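Local structure of periplasmic chaperone Spy (Escherichia coli, 5WO2) at residues B[72-75]-B[76-80]; B[55-58]-B[59-62]. The protein acts as an ATP-independent periplasmic chaperone that limits protein aggregation and lets client proteins fold while bound to its cradle-shaped homodimer. All coordinates share one frame; numbering follows the deposited sequence. Where two conformers were deposited one is given.

Contact 1 (B[72-75]-B[76-80])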
ATOM      1  N   THR B  72     -12.436  10.813   0.018  1.00 34.87           N
ATOM      2  CA  THR B  72     -13.009  10.728   1.360  1.00 37.60           C
ATOM      3  C   THR B  72     -12.340  11.727   2.303  1.00 36.20           C
ATOM      4  O   THR B  72     -13.024  12.460   3.004  1.00 37.69           O
ATOM      5  CB  THR B  72     -12.885   9.284   1.901  1.00 40.96           C
ATOM      6  OG1 THR B  72     -13.644   8.412   1.055  1.00 44.50           O
ATOM      7  CG2 THR B  72     -13.423   9.153   3.296  1.00 42.45           C
ATOM      8  N   GLN B  73     -11.013  11.777   2.311  1.00 32.87           N
ATOM      9  CA  GLN B  73     -10.322  12.719   3.176  1.00 33.54           C
ATOM     10  C   GLN B  73     -10.618  14.176   2.812  1.00 32.20           C
ATOM     11  O   GLN B  73     -10.731  15.045   3.681  1.00 33.09           O
ATOM     12  CB  GLN B  73      -8.831  12.473   3.121  1.00 32.16           C
ATOM     13  CG  GLN B  73      -8.454  11.087   3.680  1.00 34.91           C
ATOM     14  CD  GLN B  73      -8.734  10.987   5.146  1.00 41.50           C
ATOM     15  OE1 GLN B  73      -8.275  11.820   5.927  1.00 44.42           O
ATOM     16  NE2 GLN B  73      -9.524   9.994   5.534  1.00 44.29           N
ATOM     17  N   ASN B  74     -10.728  14.453   1.516  1.00 31.81           N
ATOM     18  CA  ASN B  74     -11.125  15.783   1.066  1.00 31.66           C
ATOM     19  C   ASN B  74     -12.527  16.126   1.576  1.00 34.97           C
ATOM     20  O   ASN B  74     -12.788  17.247   2.003  1.00 36.40           O
ATOM     21  CB  ASN B  74     -11.074  15.862  -0.466  1.00 32.35           C
ATOM     22  CG  ASN B  74     -11.446  17.211  -0.995  1.00 35.25           C
ATOM     23  OD1 ASN B  74     -12.625  17.492  -1.260  1.00 37.56           O
ATOM     24  ND2 ASN B  74     -10.454  18.078  -1.142  1.00 36.75           N
ATOM     25  N   LYS B  75     -13.432  15.159   1.534  1.00 36.30           N
ATOM     26  CA  LYS B  75     -14.800  15.455   1.965  1.00 41.62           C
ATOM     27  C   LYS B  75     -14.798  15.769   3.460  1.00 42.72           C
ATOM     28  O   LYS B  75     -15.539  16.622   3.935  1.00 44.16           O
ATOM     29  CB  LYS B  75     -15.734  14.290   1.655  1.00 45.34           C
ATOM     30  CG  LYS B  75     -16.194  14.248   0.193  1.00 49.51           C
ATOM     31  CD  LYS B  75     -17.205  13.122  -0.061  1.00 54.77           C
ATOM     32  CE  LYS B  75     -17.351  12.844  -1.531  1.00 57.57           C
ATOM     33  NZ  LYS B  75     -17.482  14.101  -2.337  1.00 60.28           N
ATOM     34  N   ILE B  76     -13.947  15.084   4.204  1.00 42.22           N
ATOM     35  CA  ILE B  76     -13.850  15.304   5.635  1.00 43.72           C
ATOM     36  C   ILE B  76     -13.258  16.678   5.925  1.00 41.42           C
ATOM     37  O   ILE B  76     -13.826  17.472   6.679  1.00 44.13           O
ATOM     38  CB  ILE B  76     -12.998  14.200   6.278  1.00 43.64           C
ATOM     39  CG1 ILE B  76     -13.781  12.881   6.248  1.00 45.69           C
ATOM     40  CG2 ILE B  76     -12.597  14.575   7.710  1.00 44.99           C
ATOM     41  CD1 ILE B  76     -13.030  11.716   6.740  1.00 44.77           C
ATOM     42  N   TYR B  77     -12.114  16.963   5.318  1.00 36.99           N
ATOM     43  CA  TYR B  77     -11.456  18.247   5.479  1.00 35.24           C
ATOM     44  C   TYR B  77     -12.475  19.384   5.332  1.00 36.82           C
ATOM     45  O   TYR B  77     -12.450  20.339   6.088  1.00 38.09           O
ATOM     46  CB  TYR B  77     -10.350  18.393   4.438  1.00 34.27           C
ATOM     47  CG  TYR B  77      -9.536  19.663   4.577  1.00 35.21           C
ATOM     48  CD1 TYR B  77      -8.536  19.759   5.532  1.00 34.64           C
ATOM     49  CD2 TYR B  77      -9.753  20.757   3.748  1.00 36.54           C
ATOM     50  CE1 TYR B  77      -7.790  20.915   5.685  1.00 34.59           C
ATOM     51  CE2 TYR B  77      -8.982  21.936   3.889  1.00 36.87           C
ATOM     52  CZ  TYR B  77      -7.996  21.982   4.840  1.00 35.78           C
ATOM     53  OH  TYR B  77      -7.201  23.077   5.006  1.00 36.79           O
ATOM     54  N   ASN B  78     -13.383  19.253   4.380  1.00 36.85           N
ATOM     55  CA  ASN B  78     -14.322  20.345   4.112  1.00 41.32           C
ATOM     56  C   ASN B  78     -15.555  20.384   5.011  1.00 46.84           C
ATOM     57  O   ASN B  78     -16.339  21.322   4.923  1.00 49.18           O
ATOM     58  CB  ASN B  78     -14.739  20.299   2.657  1.00 42.73           C
ATOM     59  CG  ASN B  78     -13.700  20.905   1.765  1.00 42.14           C
ATOM     60  OD1 ASN B  78     -13.472  22.114   1.835  1.00 44.52           O
ATOM     61  ND2 ASN B  78     -13.036  20.076   0.930  1.00 40.81           N
ATOM     62  N   ILE B  79     -15.733  19.418   5.906  1.00 47.19           N
ATOM     63  CA  ILE B  79     -16.743  19.617   6.958  1.00 52.71           C
ATOM     64  C   ILE B  79     -16.155  20.309   8.184  1.00 50.98           C
ATOM     65  O   ILE B  79     -16.873  20.561   9.138  1.00 52.53           O
ATOM     66  CB  ILE B  79     -17.401  18.299   7.434  1.00 56.71           C
ATOM     67  CG1 ILE B  79     -16.427  17.403   8.189  1.00 57.44           C
ATOM     68  CG2 ILE B  79     -18.000  17.557   6.279  1.00 58.44           C
ATOM     69  CD1 ILE B  79     -17.092  16.296   8.959  1.00 61.65           C
ATOM     70  N   LEU B  80     -14.851  20.596   8.176  1.00 48.76           N
ATOM     71  CA  LEU B  80     -14.169  21.132   9.365  1.00 47.35           C
ATOM     72  C   LEU B  80     -14.167  22.652   9.505  1.00 49.23           C
ATOM     73  O   LEU B  80     -14.200  23.370   8.508  1.00 51.31           O
ATOM     74  CB  LEU B  80     -12.705  20.680   9.382  1.00 42.70           C
ATOM     75  CG  LEU B  80     -12.381  19.179   9.402  1.00 42.39           C
ATOM     76  CD1 LEU B  80     -10.864  18.970   9.321  1.00 40.42           C
ATOM     77  CD2 LEU B  80     -12.960  18.507  10.621  1.00 45.50           C
TER
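I76 and N78 reach back one turn to T72 and N74 near the C-terminal end of helix 48-77, where a type I beta turn runs from Y77 to L80. L80 begins the LTXXQ sequence that names the family, so the turn leads through it into helix 82-94. Backbone bonds of the helix run from I76 N to T72 O at 3.0 Å and from Y77 N to Q73 O at 2.9 Å, and N78 N to N74 O is the next in the series.

The tight part lies around I76. Its CG1 sits beside its own backbone N (chi1 -71°), which sends that branch back along the helix to T72 O at 3.4 Å. CD1 extends the branch past the same oxygen and comes alongside the amide end of Q73, with NE2 4.1 Å from CD1. T72 is buried here too. Its OG1 bonds to A68 O, and its side chain packs on I18 and M19 of helix 9-21. I79 adds its CG2 methyl, 3.5 Å from K75 O, and packs on I15 of the same helix.

The loose side is that of K75. It touches I18 but otherwise lies on the exposed side, and its ammonium group has a weak, long ion pair with E71.

Y77 joins the turn to helix 82-94. Its ring meets F88 edge-to-face and its hydroxyl bonds to N89.

N74 and N78 face the second subunit, their amide planes turned 59° apart. N74 O is gripped twice by N78, by its backbone N at 3.2 Å and by its ND2 at 3.0 Å. ND2 has a further partner, S43 O of the second subunit. The two N78 donors reach N74 O from opposite faces of the carbonyl plane, ND2 standing 38° out of it.

Contact 2 (B[55-58]-B[59-62])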
ATOM      1  N   ILE B  55       2.204  -6.425 -11.559  1.00 25.60           N
ATOM      2  CA  ILE B  55       2.371  -5.078 -11.030  1.00 26.34           C
ATOM      3  C   ILE B  55       1.448  -4.078 -11.750  1.00 23.48           C
ATOM      4  O   ILE B  55       0.738  -3.273 -11.125  1.00 25.54           O
ATOM      5  CB  ILE B  55       3.851  -4.628 -11.124  1.00 24.20           C
ATOM      6  CG1 ILE B  55       4.719  -5.445 -10.163  1.00 25.86           C
ATOM      7  CG2 ILE B  55       4.001  -3.085 -10.879  1.00 28.43           C
ATOM      8  CD1 ILE B  55       6.173  -5.281 -10.440  1.00 27.84           C
ATOM      9  N   ALA B  56       1.391  -4.159 -13.072  1.00 23.93           N
ATOM     10  CA  ALA B  56       0.507  -3.302 -13.853  1.00 22.76           C
ATOM     11  C   ALA B  56      -0.956  -3.511 -13.472  1.00 24.18           C
ATOM     12  O   ALA B  56      -1.739  -2.549 -13.398  1.00 22.80           O
ATOM     13  CB  ALA B  56       0.714  -3.577 -15.301  1.00 23.90           C
ATOM     14  N   LYS B  57      -1.354  -4.751 -13.234  1.00 26.74           N
ATOM     15  CA  LYS B  57      -2.732  -4.995 -12.845  1.00 31.54           C
ATOM     16  C   LYS B  57      -3.007  -4.389 -11.456  1.00 30.26           C
ATOM     17  O   LYS B  57      -4.078  -3.794 -11.214  1.00 33.76           O
ATOM     18  CB  LYS B  57      -3.029  -6.485 -12.891  1.00 35.27           C
ATOM     19  CG  LYS B  57      -4.451  -6.844 -12.473  1.00 44.47           C
ATOM     20  CD  LYS B  57      -5.110  -7.841 -13.460  1.00 51.80           C
ATOM     21  CE  LYS B  57      -6.675  -7.729 -13.463  1.00 58.77           C
ATOM     22  NZ  LYS B  57      -7.176  -6.371 -13.864  1.00 58.83           N
ATOM     23  N   MET B  58      -2.040  -4.503 -10.555  0.62 31.15           N
ATOM     24  CA  MET B  58      -2.207  -3.928  -9.234  0.62 31.75           C
ATOM     25  C   MET B  58      -2.325  -2.399  -9.289  0.62 27.23           C
ATOM     26  O   MET B  58      -3.002  -1.819  -8.442  0.62 28.93           O
ATOM     27  CB  MET B  58      -1.060  -4.338  -8.340  0.62 32.30           C
ATOM     28  CG  MET B  58      -1.076  -5.820  -8.052  0.62 35.93           C
ATOM     29  SD  MET B  58       0.346  -6.280  -7.064  0.62 51.09           S
ATOM     30  CE  MET B  58      -0.084  -5.496  -5.519  0.62 47.10           C
ATOM     31  N   GLU B  59      -1.724  -1.749 -10.299  1.00 28.24           N
ATOM     32  CA  GLU B  59      -1.866  -0.292 -10.463  1.00 27.20           C
ATOM     33  C   GLU B  59      -3.349   0.120 -10.658  1.00 28.40           C
ATOM     34  O   GLU B  59      -3.771   1.207 -10.203  1.00 27.53           O
ATOM     35  CB  GLU B  59      -1.027   0.238 -11.636  1.00 27.28           C
ATOM     36  CG  GLU B  59       0.472   0.246 -11.425  1.00 30.17           C
ATOM     37  CD  GLU B  59       0.947   1.297 -10.403  1.00 31.57           C
ATOM     38  OE1 GLU B  59       0.391   2.432 -10.376  1.00 32.99           O
ATOM     39  OE2 GLU B  59       1.903   0.999  -9.662  1.00 34.04           O
ATOM     40  N   GLU B  60      -4.169  -0.737 -11.259  1.00 28.68           N
ATOM     41  CA  GLU B  60      -5.610  -0.502 -11.388  0.51 31.44           C
ATOM     42  C   GLU B  60      -6.281  -0.362 -10.038  1.00 30.32           C
ATOM     43  O   GLU B  60      -7.076   0.522  -9.778  1.00 30.10           O
ATOM     44  CB  GLU B  60      -6.286  -1.661 -12.130  0.51 32.68           C
ATOM     45  CG  GLU B  60      -5.757  -1.902 -13.518  0.51 33.02           C
ATOM     46  CD  GLU B  60      -6.637  -2.855 -14.319  0.51 34.76           C
ATOM     47  OE1 GLU B  60      -6.142  -3.394 -15.309  0.51 34.35           O
ATOM     48  OE2 GLU B  60      -7.830  -3.046 -13.977  0.51 37.20           O
ATOM     49  N   GLN B  61      -5.975  -1.311  -9.172  1.00 32.17           N
ATOM     50  CA  GLN B  61      -6.637  -1.313  -7.890  1.00 35.49           C
ATOM     51  C   GLN B  61      -6.117  -0.179  -7.041  1.00 32.42           C
ATOM     52  O   GLN B  61      -6.878   0.449  -6.306  1.00 33.16           O
ATOM     53  CB  GLN B  61      -6.442  -2.652  -7.163  1.00 42.05           C
ATOM     54  CG  GLN B  61      -7.519  -2.892  -6.142  1.00 51.25           C
ATOM     55  CD  GLN B  61      -8.861  -3.178  -6.793  1.00 58.88           C
ATOM     56  OE1 GLN B  61      -9.799  -2.368  -6.727  1.00 60.91           O
ATOM     57  NE2 GLN B  61      -8.955  -4.335  -7.442  1.00 62.96           N
ATOM     58  N   ARG B  62      -4.809   0.056  -7.102  1.00 31.20           N
ATOM     59  CA  ARG B  62      -4.234   1.155  -6.357  1.00 29.49           C
ATOM     60  C   ARG B  62      -4.873   2.495  -6.783  1.00 28.08           C
ATOM     61  O   ARG B  62      -5.164   3.331  -5.947  1.00 29.14           O
ATOM     62  CB  ARG B  62      -2.728   1.203  -6.549  1.00 31.37           C
ATOM     63  CG  ARG B  62      -2.027   2.382  -5.877  1.00 34.69           C
ATOM     64  CD  ARG B  62      -0.504   2.314  -6.030  1.00 38.52           C
ATOM     65  NE  ARG B  62       0.143   3.461  -5.388  1.00 43.02           N
ATOM     66  CZ  ARG B  62       0.257   4.662  -5.954  1.00 48.81           C
ATOM     67  NH1 ARG B  62      -0.223   4.873  -7.168  1.00 48.40           N
ATOM     68  NH2 ARG B  62       0.859   5.661  -5.316  1.00 53.83           N
TER
HETATM   69  O   HOH W   1       1.302  -1.411  -8.491  1.00 60.60           O
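E59 reaches back one turn to I55 on helix 48-77, through its backbone and through a water. E59 N bonds to I55 O at 3.0 Å and has a second, weak bond to A56 O. I55 O also accepts from the water, which donates to E59 OE2 at 2.7 Å and so links the carboxylate to the backbone one turn earlier. CG of E59 stands beside its own backbone N (chi1 -71°), 3.5 Å from I55 O, and a bend at chi2 (-70°) carries the carboxylate to the water. The other carboxylate oxygen, OE1, forms a salt bridge with R62 of the second subunit.

E60 and R62 also use their backbone N-H groups within the helix. E60 N bonds weakly to K57 O. R62 N gives a straighter bond to M58 O, 2.9 Å long with an N-H...O angle of 169°.

K57 and E60 form a long salt bridge in one of the two modelled E60 conformers, so it is less certain. Bends in the lysine chain bring NZ to the carboxylate of E60, 3.4 Å from OE2.

The turn lies in the first half of helix 48-77. Q61 NE2 bonds to E33 of helix 32-41 in the same chain. Helix 48-77 of the second subunit is met through I55, which packs on L67, through E59, and through R62, whose NH1 bonds to I55 O of that subunit.

Both contacts lie on helix 48-77, in series along the chain and on opposite sides of its centre. Their centres are 26 Å apart and their nearest atoms about 12 Å apart, so they do not touch. Contact 2 is a surface turn within the helix. Contact 1 is partly buried at the helix end, between helices 9-21 and 82-94. Both meet the second subunit, contact 1 near S43 and contact 2 through E59 and R62, and so belong to the homodimer interface. Bound zinc ions lie about 4 Å from the side chain of Q73 and about 6 Å from that of E60, but the zinc ligands identified are H69 and T97.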